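Local coordinates for protein alginate lyase AlgAT5 (Defluviitalea, PDB 5ZQI) that probably cleaves alginate by beta-elimination, as a polysaccharide lyase of family 7 built on a beta-sandwich (jelly-roll) fold, at residues Ser55-Asp60 against Ser86-Glu91; Gly99-Phe104 against Glu258-Asn263; Trp136-Gly141 against Lys230-Cys235; Leu154-Asp159 against Gly250-Ala255; Gly214-Tyr219 against Leu226-Ser231. One frame throughout, in Å; residues are numbered along the deposited sequence.

Contact 1: Ser55-Asp60 against Ser86-Glu91; sequences SLLPSD and SYEHSE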
# COMPACT_ATOMS: atom_id res chain seq x y z
N SER A 55 -22.83 2.69 -8.58
CA SER A 55 -23.03 1.24 -8.49
C SER A 55 -22.25 0.69 -7.30
O SER A 55 -22.47 1.11 -6.16
CB SER A 55 -22.61 0.56 -9.80
OG SER A 55 -21.32 0.96 -10.21
N LEU A 56 -21.35 -0.26 -7.54
CA LEU A 56 -20.54 -0.78 -6.46
C LEU A 56 -19.54 0.26 -5.95
O LEU A 56 -18.96 1.02 -6.73
CB LEU A 56 -19.77 -2.02 -6.90
CG LEU A 56 -20.60 -3.25 -7.22
CD1 LEU A 56 -19.68 -4.34 -7.74
CD2 LEU A 56 -21.37 -3.72 -5.99
N LEU A 57 -19.32 0.25 -4.64
CA LEU A 57 -18.36 1.10 -3.96
C LEU A 57 -17.16 0.29 -3.52
O LEU A 57 -17.25 -0.94 -3.41
CB LEU A 57 -18.98 1.75 -2.72
CG LEU A 57 -20.15 2.68 -3.01
CD1 LEU A 57 -20.85 3.04 -1.72
CD2 LEU A 57 -19.63 3.92 -3.72
N PRO A 58 -16.01 0.92 -3.29
CA PRO A 58 -14.85 0.13 -2.82
C PRO A 58 -15.16 -0.75 -1.61
O PRO A 58 -14.61 -1.86 -1.49
CB PRO A 58 -13.80 1.21 -2.53
CG PRO A 58 -14.15 2.28 -3.60
CD PRO A 58 -15.65 2.32 -3.58
N SER A 59 -16.00 -0.27 -0.70
CA SER A 59 -16.41 -1.02 0.48
C SER A 59 -17.21 -2.29 0.16
O SER A 59 -17.33 -3.13 1.05
CB SER A 59 -17.22 -0.12 1.38
OG SER A 59 -18.43 0.28 0.75
N ASP A 60 -17.70 -2.45 -1.06
CA ASP A 60 -18.35 -3.67 -1.50
C ASP A 60 -17.36 -4.72 -2.00
O ASP A 60 -17.73 -5.89 -2.12
CB ASP A 60 -19.32 -3.37 -2.66
CG ASP A 60 -20.50 -2.50 -2.25
OD1 ASP A 60 -21.18 -2.81 -1.25
OD2 ASP A 60 -20.75 -1.49 -2.96
N SER A 86 -19.14 4.58 2.58
CA SER A 86 -19.92 5.04 1.44
C SER A 86 -19.12 5.93 0.49
O SER A 86 -19.72 6.59 -0.38
CB SER A 86 -21.18 5.79 1.93
OG SER A 86 -20.82 6.94 2.67
N TYR A 87 -17.81 5.96 0.62
CA TYR A 87 -16.97 6.89 -0.12
C TYR A 87 -16.43 6.29 -1.42
O TYR A 87 -15.99 5.13 -1.47
CB TYR A 87 -15.79 7.35 0.75
CG TYR A 87 -14.90 8.36 0.04
CD1 TYR A 87 -15.25 9.71 -0.01
CD2 TYR A 87 -13.75 7.95 -0.62
CE1 TYR A 87 -14.43 10.62 -0.68
CE2 TYR A 87 -12.93 8.86 -1.30
CZ TYR A 87 -13.31 10.17 -1.35
OH TYR A 87 -12.54 11.07 -2.08
N GLU A 88 -16.39 7.12 -2.47
CA GLU A 88 -15.60 6.81 -3.66
C GLU A 88 -15.12 8.14 -4.24
O GLU A 88 -15.66 9.21 -3.92
CB GLU A 88 -16.38 6.01 -4.70
CG GLU A 88 -17.53 6.74 -5.33
CD GLU A 88 -18.12 6.03 -6.52
OE1 GLU A 88 -19.35 6.20 -6.80
OE2 GLU A 88 -17.35 5.32 -7.23
N HIS A 89 -14.10 8.07 -5.08
CA HIS A 89 -13.65 9.18 -5.91
C HIS A 89 -13.44 8.65 -7.31
O HIS A 89 -12.61 7.75 -7.51
CB HIS A 89 -12.38 9.79 -5.37
CG HIS A 89 -12.01 11.07 -6.05
ND1 HIS A 89 -11.66 11.13 -7.39
CD2 HIS A 89 -12.01 12.35 -5.61
CE1 HIS A 89 -11.43 12.38 -7.72
NE2 HIS A 89 -11.62 13.14 -6.66
N SER A 90 -14.16 9.22 -8.28
CA SER A 90 -14.22 8.69 -9.65
C SER A 90 -12.84 8.58 -10.30
O SER A 90 -12.67 7.79 -11.23
CB SER A 90 -15.13 9.57 -10.48
OG SER A 90 -14.54 10.84 -10.65
N GLU A 91 -11.88 9.39 -9.87
CA GLU A 91 -10.53 9.29 -10.42
C GLU A 91 -9.55 8.52 -9.54
O GLU A 91 -8.71 7.77 -10.06
CB GLU A 91 -9.94 10.68 -10.68
CG GLU A 91 -8.60 10.65 -11.42
CD GLU A 91 -8.16 11.99 -11.93
OE1 GLU A 91 -8.86 13.00 -11.66
OE2 GLU A 91 -7.12 12.04 -12.62
O HOH W 1 -16.65 2.79 -6.87
O HOH W 2 -16.12 2.72 -0.09
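L57 meets E88 at about a right angle: its CD2 methyl lies against the carboxylate end of the glutamate, 3.8 Å from E88 CD, and also touches CB and CG of that chain. The other branch turns to the backbone of S86, with L57 CD1 3.9 Å from S86 CA. E88 reaches this place because its CG sits between the backbone N and the carbonyl carbon (chi1 66°) and the chain runs extended beyond it. P58 also crosses E88 at roughly a right angle, but nearer the backbone, the ring presenting CD to E88 CB at 3.9 Å and to the carbonyl Y87 O at 3.5 Å. No direct hydrogen bond joins the two segments; two waters do the polar work. One donates to L56 O and, at 2.6 Å, to E88 OE2; the other accepts from S59 N and donates to Y87 O. Within 55-60, L57 N gives a nearly straight bond (176°) to D60 OD2, 2.8 Å away, on the anti side of the carboxylate, and D60 N returns one to L57 O. P58 and Y87 also rest on F93. The arrangement is a water-bridged surface contact that lays the short helix 58-61 and its leading residues against the loop before strand 93-95, at the rim of the beta-sandwich.

Contact 2: Gly99-Phe104 against Glu258-Asn263; sequences GDAVVF and ENEIYN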
# COMPACT_ATOMS: atom_id res chain seq x y z
N GLY A 99 -15.80 -4.50 -12.13
CA GLY A 99 -16.54 -4.69 -10.89
C GLY A 99 -15.93 -5.69 -9.94
O GLY A 99 -16.67 -6.30 -9.16
N ASP A 100 -14.61 -5.89 -9.98
CA ASP A 100 -13.98 -6.87 -9.11
C ASP A 100 -12.68 -6.41 -8.45
O ASP A 100 -12.00 -7.23 -7.83
CB ASP A 100 -13.74 -8.19 -9.86
CG ASP A 100 -12.83 -8.06 -11.06
OD1 ASP A 100 -12.34 -6.98 -11.39
OD2 ASP A 100 -12.62 -9.12 -11.72
N ALA A 101 -12.31 -5.14 -8.55
CA ALA A 101 -11.14 -4.64 -7.85
C ALA A 101 -11.31 -3.16 -7.59
O ALA A 101 -12.10 -2.48 -8.24
CB ALA A 101 -9.85 -4.89 -8.64
N VAL A 102 -10.55 -2.66 -6.62
CA VAL A 102 -10.52 -1.24 -6.29
C VAL A 102 -9.29 -0.60 -6.91
O VAL A 102 -8.16 -1.07 -6.69
CB VAL A 102 -10.53 -1.01 -4.77
CG1 VAL A 102 -10.48 0.47 -4.42
CG2 VAL A 102 -11.76 -1.62 -4.13
N VAL A 103 -9.50 0.47 -7.66
CA VAL A 103 -8.47 1.25 -8.31
C VAL A 103 -7.98 2.33 -7.36
O VAL A 103 -8.79 3.09 -6.80
CB VAL A 103 -9.01 1.89 -9.60
CG1 VAL A 103 -7.92 2.77 -10.26
CG2 VAL A 103 -9.51 0.85 -10.56
N PHE A 104 -6.66 2.39 -7.16
CA PHE A 104 -5.99 3.43 -6.37
C PHE A 104 -5.08 4.18 -7.34
O PHE A 104 -4.20 3.58 -7.96
CB PHE A 104 -5.15 2.86 -5.23
CG PHE A 104 -5.92 2.10 -4.18
CD1 PHE A 104 -6.33 0.78 -4.41
CD2 PHE A 104 -6.20 2.67 -2.95
CE1 PHE A 104 -7.01 0.10 -3.41
CE2 PHE A 104 -6.87 1.98 -1.98
CZ PHE A 104 -7.27 0.70 -2.20
N GLU A 258 -0.75 3.83 -10.51
CA GLU A 258 -2.07 3.25 -10.33
C GLU A 258 -1.94 1.75 -10.12
O GLU A 258 -1.12 1.08 -10.77
CB GLU A 258 -2.98 3.55 -11.52
CG GLU A 258 -4.43 3.11 -11.33
CD GLU A 258 -5.30 3.62 -12.45
OE1 GLU A 258 -5.54 2.83 -13.40
OE2 GLU A 258 -5.73 4.80 -12.43
N ASN A 259 -2.78 1.22 -9.23
CA ASN A 259 -2.92 -0.22 -9.04
C ASN A 259 -4.37 -0.58 -8.75
O ASN A 259 -5.23 0.28 -8.52
CB ASN A 259 -1.96 -0.73 -7.94
CG ASN A 259 -2.34 -0.26 -6.54
OD1 ASN A 259 -2.84 0.83 -6.34
ND2 ASN A 259 -2.11 -1.12 -5.56
N GLU A 260 -4.66 -1.87 -8.83
CA GLU A 260 -5.99 -2.42 -8.60
C GLU A 260 -5.84 -3.55 -7.59
O GLU A 260 -5.04 -4.47 -7.81
CB GLU A 260 -6.61 -2.92 -9.91
CG GLU A 260 -6.78 -1.84 -10.96
CD GLU A 260 -7.62 -2.22 -12.16
OE1 GLU A 260 -8.33 -3.27 -12.09
OE2 GLU A 260 -7.57 -1.48 -13.16
N ILE A 261 -6.57 -3.46 -6.48
CA ILE A 261 -6.54 -4.47 -5.42
C ILE A 261 -7.83 -5.29 -5.51
O ILE A 261 -8.94 -4.75 -5.37
CB ILE A 261 -6.37 -3.85 -4.01
CG1 ILE A 261 -5.07 -3.06 -3.97
CG2 ILE A 261 -6.47 -4.95 -2.94
CD1 ILE A 261 -4.72 -2.50 -2.56
N TYR A 262 -7.67 -6.60 -5.69
CA TYR A 262 -8.77 -7.56 -5.78
C TYR A 262 -9.17 -8.14 -4.44
O TYR A 262 -10.37 -8.35 -4.20
CB TYR A 262 -8.34 -8.71 -6.71
CG TYR A 262 -8.28 -8.35 -8.16
CD1 TYR A 262 -7.19 -7.68 -8.68
CD2 TYR A 262 -9.33 -8.66 -9.01
CE1 TYR A 262 -7.19 -7.31 -9.95
CE2 TYR A 262 -9.30 -8.33 -10.33
CZ TYR A 262 -8.28 -7.63 -10.79
OH TYR A 262 -8.20 -7.30 -12.17
N ASN A 263 -8.20 -8.39 -3.56
CA ASN A 263 -8.44 -8.94 -2.24
C ASN A 263 -7.39 -8.36 -1.30
O ASN A 263 -6.26 -8.08 -1.71
CB ASN A 263 -8.36 -10.49 -2.23
CG ASN A 263 -9.43 -11.15 -3.11
OD1 ASN A 263 -10.61 -11.25 -2.75
ND2 ASN A 263 -9.01 -11.61 -4.28
O HOH W 3 -12.31 -9.11 -6.07
O HOH W 4 -10.69 -7.28 -13.35
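Two neighbouring antiparallel strands of the seven-stranded sheet of the beta-sandwich meet here, 102-104 beside 258-261. V102 pairs with I261 and F104 with N259 as hydrogen-bonded pairs, with V103 and E260 as the non-hydrogen-bonded pair between them. Four backbone bonds hold the ladder, among them V102 N to I261 O and F104 N to N259 O, each 2.9 Å. On the face shared by V102, F104, N259 and I261, the F104 ring crosses the isoleucine, F104 CE1 lying 3.6 Å from I261 CD1; F93 meets this ring too. The N259 amide, its plane 45° from the ring, brings OD1 to 3.3 Å from F104 CB, while its ND2 is hydrogen-bonded to Q149 OE1. On the other face V103 splits its branches: CG1 touches E258 CD at 3.5 Å, and CG2 runs alongside E260, whose OE1 is held by N96. Y262 and N263 both face D148, a classic beta bulge where the chain turns a corner. Water bridges tie D100 to Y262 at both ends of the tyrosine: one water donates to both D100 O and Y262 O, the other donates to D100 OD1 and accepts from Y262 OH, which K150 also reaches. Between these bridges, the A101 methyl makes a CH-pi contact with the Y262 ring, CB standing 3.6 Å above the centroid, on the ring normal.

Contact 3: Trp136-Gly141 against Lys230-Cys235; sequences WSTTSG and KSVSGC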
# COMPACT_ATOMS: atom_id res chain seq x y z
N TRP A 136 1.18 -2.47 16.54
CA TRP A 136 1.59 -3.80 16.97
C TRP A 136 3.10 -3.96 16.85
O TRP A 136 3.80 -3.09 16.35
CB TRP A 136 0.80 -4.88 16.20
CG TRP A 136 0.69 -4.66 14.72
CD1 TRP A 136 -0.38 -4.12 14.05
CD2 TRP A 136 1.67 -4.98 13.72
NE1 TRP A 136 -0.12 -4.06 12.72
CE2 TRP A 136 1.13 -4.60 12.48
CE3 TRP A 136 2.95 -5.53 13.76
CZ2 TRP A 136 1.83 -4.76 11.30
CZ3 TRP A 136 3.64 -5.70 12.58
CH2 TRP A 136 3.08 -5.32 11.37
N SER A 137 3.60 -5.09 17.34
CA SER A 137 5.02 -5.33 17.46
C SER A 137 5.43 -6.57 16.68
O SER A 137 4.73 -7.56 16.63
CB SER A 137 5.36 -5.50 18.94
OG SER A 137 6.66 -6.03 19.15
N THR A 138 6.63 -6.52 16.10
CA THR A 138 7.14 -7.70 15.42
C THR A 138 7.60 -8.80 16.38
O THR A 138 7.93 -9.89 15.90
CB THR A 138 8.32 -7.35 14.53
OG1 THR A 138 9.40 -6.85 15.31
CG2 THR A 138 7.96 -6.28 13.48
N THR A 139 7.64 -8.53 17.68
CA THR A 139 8.12 -9.50 18.67
C THR A 139 7.03 -10.04 19.58
O THR A 139 7.33 -10.88 20.44
CB THR A 139 9.23 -8.88 19.54
OG1 THR A 139 8.77 -7.63 20.08
CG2 THR A 139 10.48 -8.65 18.71
N SER A 140 5.79 -9.60 19.44
CA SER A 140 4.69 -10.12 20.24
C SER A 140 3.50 -10.35 19.33
O SER A 140 2.96 -9.39 18.76
CB SER A 140 4.30 -9.15 21.36
OG SER A 140 3.31 -9.73 22.19
N GLY A 141 3.08 -11.61 19.22
CA GLY A 141 1.99 -11.95 18.34
C GLY A 141 2.45 -12.19 16.92
O GLY A 141 3.63 -12.13 16.58
N LYS A 230 13.96 -8.12 12.49
CA LYS A 230 13.49 -6.79 12.86
C LYS A 230 12.69 -6.85 14.15
O LYS A 230 11.68 -7.58 14.26
CB LYS A 230 12.67 -6.20 11.70
CG LYS A 230 12.24 -4.76 11.94
CD LYS A 230 13.41 -3.82 11.94
CE LYS A 230 13.84 -3.40 10.55
NZ LYS A 230 14.85 -2.30 10.61
N SER A 231 13.11 -6.06 15.12
CA SER A 231 12.46 -5.93 16.43
C SER A 231 12.01 -4.48 16.54
O SER A 231 12.82 -3.60 16.82
CB SER A 231 13.43 -6.33 17.52
OG SER A 231 12.89 -6.08 18.82
N VAL A 232 10.71 -4.24 16.32
CA VAL A 232 10.14 -2.89 16.35
C VAL A 232 8.68 -2.97 16.77
O VAL A 232 7.96 -3.90 16.39
CB VAL A 232 10.32 -2.19 14.99
CG1 VAL A 232 9.72 -3.02 13.88
CG2 VAL A 232 9.70 -0.79 14.99
N SER A 233 8.24 -1.97 17.53
CA SER A 233 6.84 -1.82 17.93
C SER A 233 6.26 -0.54 17.33
O SER A 233 6.94 0.22 16.61
CB SER A 233 6.69 -1.85 19.46
OG SER A 233 7.38 -0.79 20.05
N GLY A 234 4.97 -0.33 17.56
CA GLY A 234 4.26 0.76 16.92
C GLY A 234 4.07 0.57 15.43
O GLY A 234 3.89 1.55 14.69
N CYS A 235 4.03 -0.67 14.99
CA CYS A 235 3.86 -0.97 13.57
C CYS A 235 2.39 -1.00 13.15
O CYS A 235 1.50 -1.31 13.93
CB CYS A 235 4.47 -2.32 13.18
SG CYS A 235 6.25 -2.41 13.34
O HOH W 5 9.55 -5.20 19.24
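W136 and C235 face each other across a single antiparallel bridge, closed by W136 N to C235 O (2.9 Å) and C235 N to W136 O (2.8 Å). From CB the indole swings back over its partner, because CG stands between the backbone N and the carbonyl carbon (chi1 45°). CG, CD1 and NE1, in the five-membered ring, lie over the carbonyl of C235, whose O is 3.3 Å above the indole plane. Farther out, CE3, CZ3 and CH2 meet the cysteine's CB, which makes a CH-pi contact 3.6 Å from the centroid of the six-membered ring and 13° off its normal. The sulfur stands obliquely to the same ring, its SG 4.8 Å from that centroid. NE1 gives its hydrogen to E125, and H143 stacks on the indole.

Along the loop T138 takes over. Its OG1 is gripped twice, donating to K230 O at 2.6 Å from above the carbonyl plane and accepting from V232 N at 3.1 Å. T138 N bonds to V232 O almost in line with the carbonyl (C=O...N 164°), and its CG2 packs on V232 CG1 at 3.7 Å. S137 OG accepts from T139 N, an ST turn at S137-T139. A water at T139 OG1 reaches S231 OG by a weak bond. G234 and C235 both face W136, so the arrangement is that of a G1 beta bulge with glycine at its positive-phi position, linking two loops at one end of the beta-sandwich.

Contact 4: Leu154-Asp159 against Gly250-Ala255; sequences LPEVKD and GDSEDA. With SO4 (sulfate ion), chain B.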
# COMPACT_ATOMS: atom_id res chain seq x y z
N LEU A 154 2.64 3.59 -14.17
CA LEU A 154 3.82 4.14 -13.52
C LEU A 154 4.09 5.54 -14.04
O LEU A 154 3.78 5.85 -15.19
CB LEU A 154 5.08 3.29 -13.79
CG LEU A 154 5.06 1.86 -13.25
CD1 LEU A 154 6.31 1.14 -13.75
CD2 LEU A 154 4.96 1.84 -11.75
N PRO A 155 4.69 6.42 -13.24
CA PRO A 155 5.17 7.69 -13.79
C PRO A 155 6.18 7.44 -14.91
O PRO A 155 6.85 6.41 -14.95
CB PRO A 155 5.81 8.39 -12.58
CG PRO A 155 5.11 7.79 -11.37
CD PRO A 155 4.91 6.32 -11.78
N GLU A 156 6.26 8.39 -15.83
CA GLU A 156 7.14 8.21 -16.99
C GLU A 156 8.61 8.40 -16.64
O GLU A 156 9.47 7.68 -17.16
CB GLU A 156 6.73 9.15 -18.13
CG GLU A 156 6.30 10.55 -17.76
CD GLU A 156 5.44 11.14 -18.87
OE1 GLU A 156 4.35 11.70 -18.58
OE2 GLU A 156 5.82 11.00 -20.06
N VAL A 157 8.94 9.36 -15.78
CA VAL A 157 10.36 9.68 -15.56
C VAL A 157 10.92 8.84 -14.42
O VAL A 157 11.85 8.04 -14.63
CB VAL A 157 10.55 11.19 -15.30
CG1 VAL A 157 12.03 11.52 -15.10
CG2 VAL A 157 9.98 11.98 -16.46
N LYS A 158 10.39 9.01 -13.20
CA LYS A 158 10.78 8.19 -12.05
C LYS A 158 9.67 7.14 -11.89
O LYS A 158 8.66 7.35 -11.20
CB LYS A 158 10.96 9.06 -10.81
CG LYS A 158 11.63 8.35 -9.64
CD LYS A 158 12.01 9.37 -8.57
CE LYS A 158 12.67 8.74 -7.36
NZ LYS A 158 11.83 7.73 -6.68
N ASP A 159 9.86 6.00 -12.55
CA ASP A 159 8.81 5.00 -12.71
C ASP A 159 8.75 4.06 -11.51
O ASP A 159 8.94 2.83 -11.62
CB ASP A 159 9.01 4.25 -14.03
CG ASP A 159 10.37 3.59 -14.16
OD1 ASP A 159 11.34 4.01 -13.53
OD2 ASP A 159 10.44 2.63 -14.95
N GLY A 250 10.99 15.67 -12.46
CA GLY A 250 10.81 15.82 -13.88
C GLY A 250 9.52 15.22 -14.42
O GLY A 250 9.24 15.38 -15.60
N ASP A 251 8.73 14.57 -13.58
CA ASP A 251 7.44 14.09 -14.03
C ASP A 251 6.45 15.24 -14.13
O ASP A 251 6.56 16.24 -13.41
CB ASP A 251 6.92 12.99 -13.09
CG ASP A 251 7.43 11.60 -13.49
OD1 ASP A 251 7.10 11.19 -14.63
OD2 ASP A 251 8.16 10.95 -12.72
N SER A 252 5.49 15.10 -15.04
CA SER A 252 4.41 16.06 -15.17
C SER A 252 3.40 15.89 -14.03
O SER A 252 3.33 14.86 -13.36
CB SER A 252 3.71 15.91 -16.51
OG SER A 252 2.96 14.73 -16.56
N GLU A 253 2.60 16.94 -13.81
CA GLU A 253 1.61 16.88 -12.74
C GLU A 253 0.63 15.74 -12.94
O GLU A 253 0.15 15.16 -11.95
CB GLU A 253 0.86 18.21 -12.63
CG GLU A 253 1.71 19.37 -12.11
CD GLU A 253 1.04 20.71 -12.23
OE1 GLU A 253 -0.15 20.75 -12.62
OE2 GLU A 253 1.69 21.73 -11.95
N ASP A 254 0.33 15.38 -14.19
CA ASP A 254 -0.67 14.36 -14.48
C ASP A 254 -0.08 12.97 -14.71
O ASP A 254 -0.83 12.02 -14.94
CB ASP A 254 -1.52 14.78 -15.69
CG ASP A 254 -0.71 15.09 -16.92
OD1 ASP A 254 0.50 14.78 -16.95
OD2 ASP A 254 -1.29 15.67 -17.86
N ALA A 255 1.24 12.82 -14.62
CA ALA A 255 1.82 11.48 -14.55
C ALA A 255 1.34 10.82 -13.27
O ALA A 255 1.03 11.49 -12.29
CB ALA A 255 3.34 11.54 -14.57
S SO4 B . 13.55 7.76 -3.29
O1 SO4 B . 14.72 7.88 -4.16
O2 SO4 B . 13.86 6.90 -2.14
O3 SO4 B . 13.14 9.08 -2.82
O4 SO4 B . 12.45 7.14 -4.01
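Hydrogen bonding across the contact is the work of D251, which receives two backbone N-H groups of the opposite loop. V157 N bonds to D251 OD1 at 2.8 Å and K158 N to D251 OD2 at 3.0 Å, both on the syn side and a little over 20° out of the carboxylate plane. S245 OG adds a second bond to OD2. With CG anti to its carbonyl carbon (chi1 -87°), the aspartate reaches across to the backbone of V157 and K158.

Carbon-oxygen van der Waals contacts flank these bonds. P155 CB comes to 3.5 Å from D251 OD2, V157 CG2 lies 3.6 Å from G250 O, and E156 slides past D251 in the opposite direction, its CG 3.3 Å from D251 OD1. P155 CB and A255 CB meet loosely at 4.5 Å.

Two further charged groups lie nearby. E156 OE1 stays 4.8 Å from D251 OD1, like charges without contact. K158 leads away, bent at chi4, and its NZ gives a 2.8 Å bond to O4 of a sulfate, probably from the crystallisation liquor, that Y118 and R177 also hold.

Through the V157 and K158 N-H groups D251 ties the loop before strand 160-167 to the one before strand 256-269; these donors and the S245 hydroxyl would probably favour the ionised carboxylate, despite E156 nearby.

Contact 5: Gly214-Tyr219 against Leu226-Ser231; sequences GKIKVY and LTYNKS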
# COMPACT_ATOMS: atom_id res chain seq x y z
N GLY A 214 10.25 -11.57 16.00
CA GLY A 214 11.38 -10.71 15.71
C GLY A 214 11.86 -10.80 14.28
O GLY A 214 13.01 -10.48 14.00
N LYS A 215 11.01 -11.25 13.37
CA LYS A 215 11.36 -11.24 11.97
C LYS A 215 10.15 -10.95 11.11
O LYS A 215 9.00 -11.04 11.56
CB LYS A 215 11.99 -12.57 11.55
CG LYS A 215 11.02 -13.71 11.46
CD LYS A 215 11.77 -15.04 11.26
CE LYS A 215 12.29 -15.56 12.57
NZ LYS A 215 12.86 -16.94 12.45
N ILE A 216 10.43 -10.54 9.89
CA ILE A 216 9.42 -10.24 8.88
C ILE A 216 9.66 -11.14 7.68
O ILE A 216 10.78 -11.22 7.15
CB ILE A 216 9.46 -8.75 8.47
CG1 ILE A 216 9.19 -7.84 9.67
CG2 ILE A 216 8.43 -8.53 7.34
CD1 ILE A 216 9.51 -6.37 9.40
N LYS A 217 8.64 -11.89 7.29
CA LYS A 217 8.67 -12.74 6.11
C LYS A 217 7.81 -12.13 5.01
O LYS A 217 6.71 -11.62 5.28
CB LYS A 217 8.18 -14.15 6.44
CG LYS A 217 9.13 -14.93 7.31
CD LYS A 217 8.59 -16.30 7.68
CE LYS A 217 9.65 -17.08 8.48
NZ LYS A 217 9.09 -18.33 9.07
N VAL A 218 8.30 -12.19 3.76
CA VAL A 218 7.53 -11.75 2.60
C VAL A 218 7.49 -12.88 1.58
O VAL A 218 8.53 -13.43 1.22
CB VAL A 218 8.14 -10.48 1.96
CG1 VAL A 218 7.24 -9.96 0.84
CG2 VAL A 218 8.32 -9.38 3.01
N TYR A 219 6.29 -13.17 1.09
CA TYR A 219 6.00 -14.17 0.08
C TYR A 219 5.46 -13.49 -1.17
O TYR A 219 4.74 -12.48 -1.09
CB TYR A 219 4.97 -15.19 0.58
CG TYR A 219 5.29 -15.94 1.85
CD1 TYR A 219 5.22 -15.31 3.09
CD2 TYR A 219 5.69 -17.27 1.82
CE1 TYR A 219 5.51 -15.98 4.26
CE2 TYR A 219 5.98 -17.95 2.99
CZ TYR A 219 5.88 -17.30 4.20
OH TYR A 219 6.18 -18.02 5.34
N LEU A 226 11.87 -13.48 1.34
CA LEU A 226 12.66 -12.73 2.32
C LEU A 226 12.28 -13.16 3.72
O LEU A 226 11.08 -13.28 4.03
CB LEU A 226 12.43 -11.22 2.18
CG LEU A 226 13.05 -10.32 3.28
CD1 LEU A 226 14.56 -10.32 3.25
CD2 LEU A 226 12.48 -8.93 3.05
N THR A 227 13.28 -13.39 4.55
CA THR A 227 13.16 -13.47 6.01
C THR A 227 14.13 -12.45 6.61
O THR A 227 15.34 -12.54 6.39
CB THR A 227 13.47 -14.87 6.50
OG1 THR A 227 12.65 -15.82 5.80
CG2 THR A 227 13.16 -15.00 7.99
N TYR A 228 13.59 -11.47 7.33
CA TYR A 228 14.32 -10.26 7.71
C TYR A 228 14.20 -10.01 9.20
O TYR A 228 13.10 -9.81 9.71
CB TYR A 228 13.76 -9.08 6.89
CG TYR A 228 14.26 -7.70 7.17
CD1 TYR A 228 15.60 -7.39 7.11
CD2 TYR A 228 13.36 -6.69 7.48
CE1 TYR A 228 16.03 -6.09 7.36
CE2 TYR A 228 13.78 -5.40 7.71
CZ TYR A 228 15.12 -5.11 7.65
OH TYR A 228 15.52 -3.81 7.89
N ASN A 229 15.34 -10.03 9.89
CA ASN A 229 15.33 -9.74 11.32
C ASN A 229 14.90 -8.30 11.58
O ASN A 229 15.47 -7.36 11.02
CB ASN A 229 16.71 -9.95 11.94
CG ASN A 229 17.14 -11.39 11.94
OD1 ASN A 229 16.30 -12.31 11.89
ND2 ASN A 229 18.44 -11.61 11.98
N LYS A 230 13.96 -8.12 12.49
CA LYS A 230 13.49 -6.79 12.86
C LYS A 230 12.69 -6.85 14.15
O LYS A 230 11.68 -7.58 14.26
CB LYS A 230 12.67 -6.20 11.70
CG LYS A 230 12.24 -4.76 11.94
CD LYS A 230 13.41 -3.82 11.94
CE LYS A 230 13.84 -3.40 10.55
NZ LYS A 230 14.85 -2.30 10.61
N SER A 231 13.11 -6.06 15.12
CA SER A 231 12.46 -5.93 16.43
C SER A 231 12.01 -4.48 16.54
O SER A 231 12.82 -3.60 16.82
CB SER A 231 13.43 -6.33 17.52
OG SER A 231 12.89 -6.08 18.82
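The Y228 ring is met obliquely by I216, with I216 CD1 4.3 Å from Y228 CD2, and both side chains also pack on I174. They belong to a beta hairpin, strands 215-220 and 223-229, at one edge of the seven-stranded sheet of the beta-sandwich. I216 with Y228 and V218 with L226 are its hydrogen-bonded pairs here, and all four side chains fall on one face. I216 N to Y228 O, 2.8 Å, is answered by Y228 N to I216 O; V218 N to L226 O is 3.0 Å, whereas L226 N to V218 O is weak at 3.3 Å. The same I216 CD1 lies alongside the aliphatic start of K230, 3.9 Å from K230 CB.

K215, K217 and T227 occupy the other face. T227 turns its CG2 anti to the backbone N, beside the carbonyl carbon, and this methyl touches both lysine chains, which lie alongside it and point the same way. K215 CD is 3.6 Å from T227 CG2, and K217 CG is 4.1 Å from that same methyl. At the open end of the hairpin, G214 accepts the last backbone bond: K230 N reaches G214 O at 3.0 Å, from 47° out of the carbonyl plane.

In the fold
Along the chain contact 1 closes first; contact 2 then spans 99 to 263 and encloses contacts 3, 4 and 5, of which 3 and 4 cross. Contacts 1 and 2 are neighbours, centres about 11 Å apart, touching where P58 packs on V102. Contacts 3 and 5, their centres likewise about 11 Å apart, share K230 and S231, with T138 O and G214 N in probable hydrogen-bonding contact. These two pairs lie on opposite sides of the chain's centre, the centres of contacts 1 and 5 being about 34 Å apart. Contacts 2 and 5 belong to the same seven-stranded sheet. Contact 4 adjoins contact 2 in sequence, yet their centres are about 21 Å apart. Contacts 2, 3 and 4 join parts far apart in sequence, whereas contact 5 is a local hairpin.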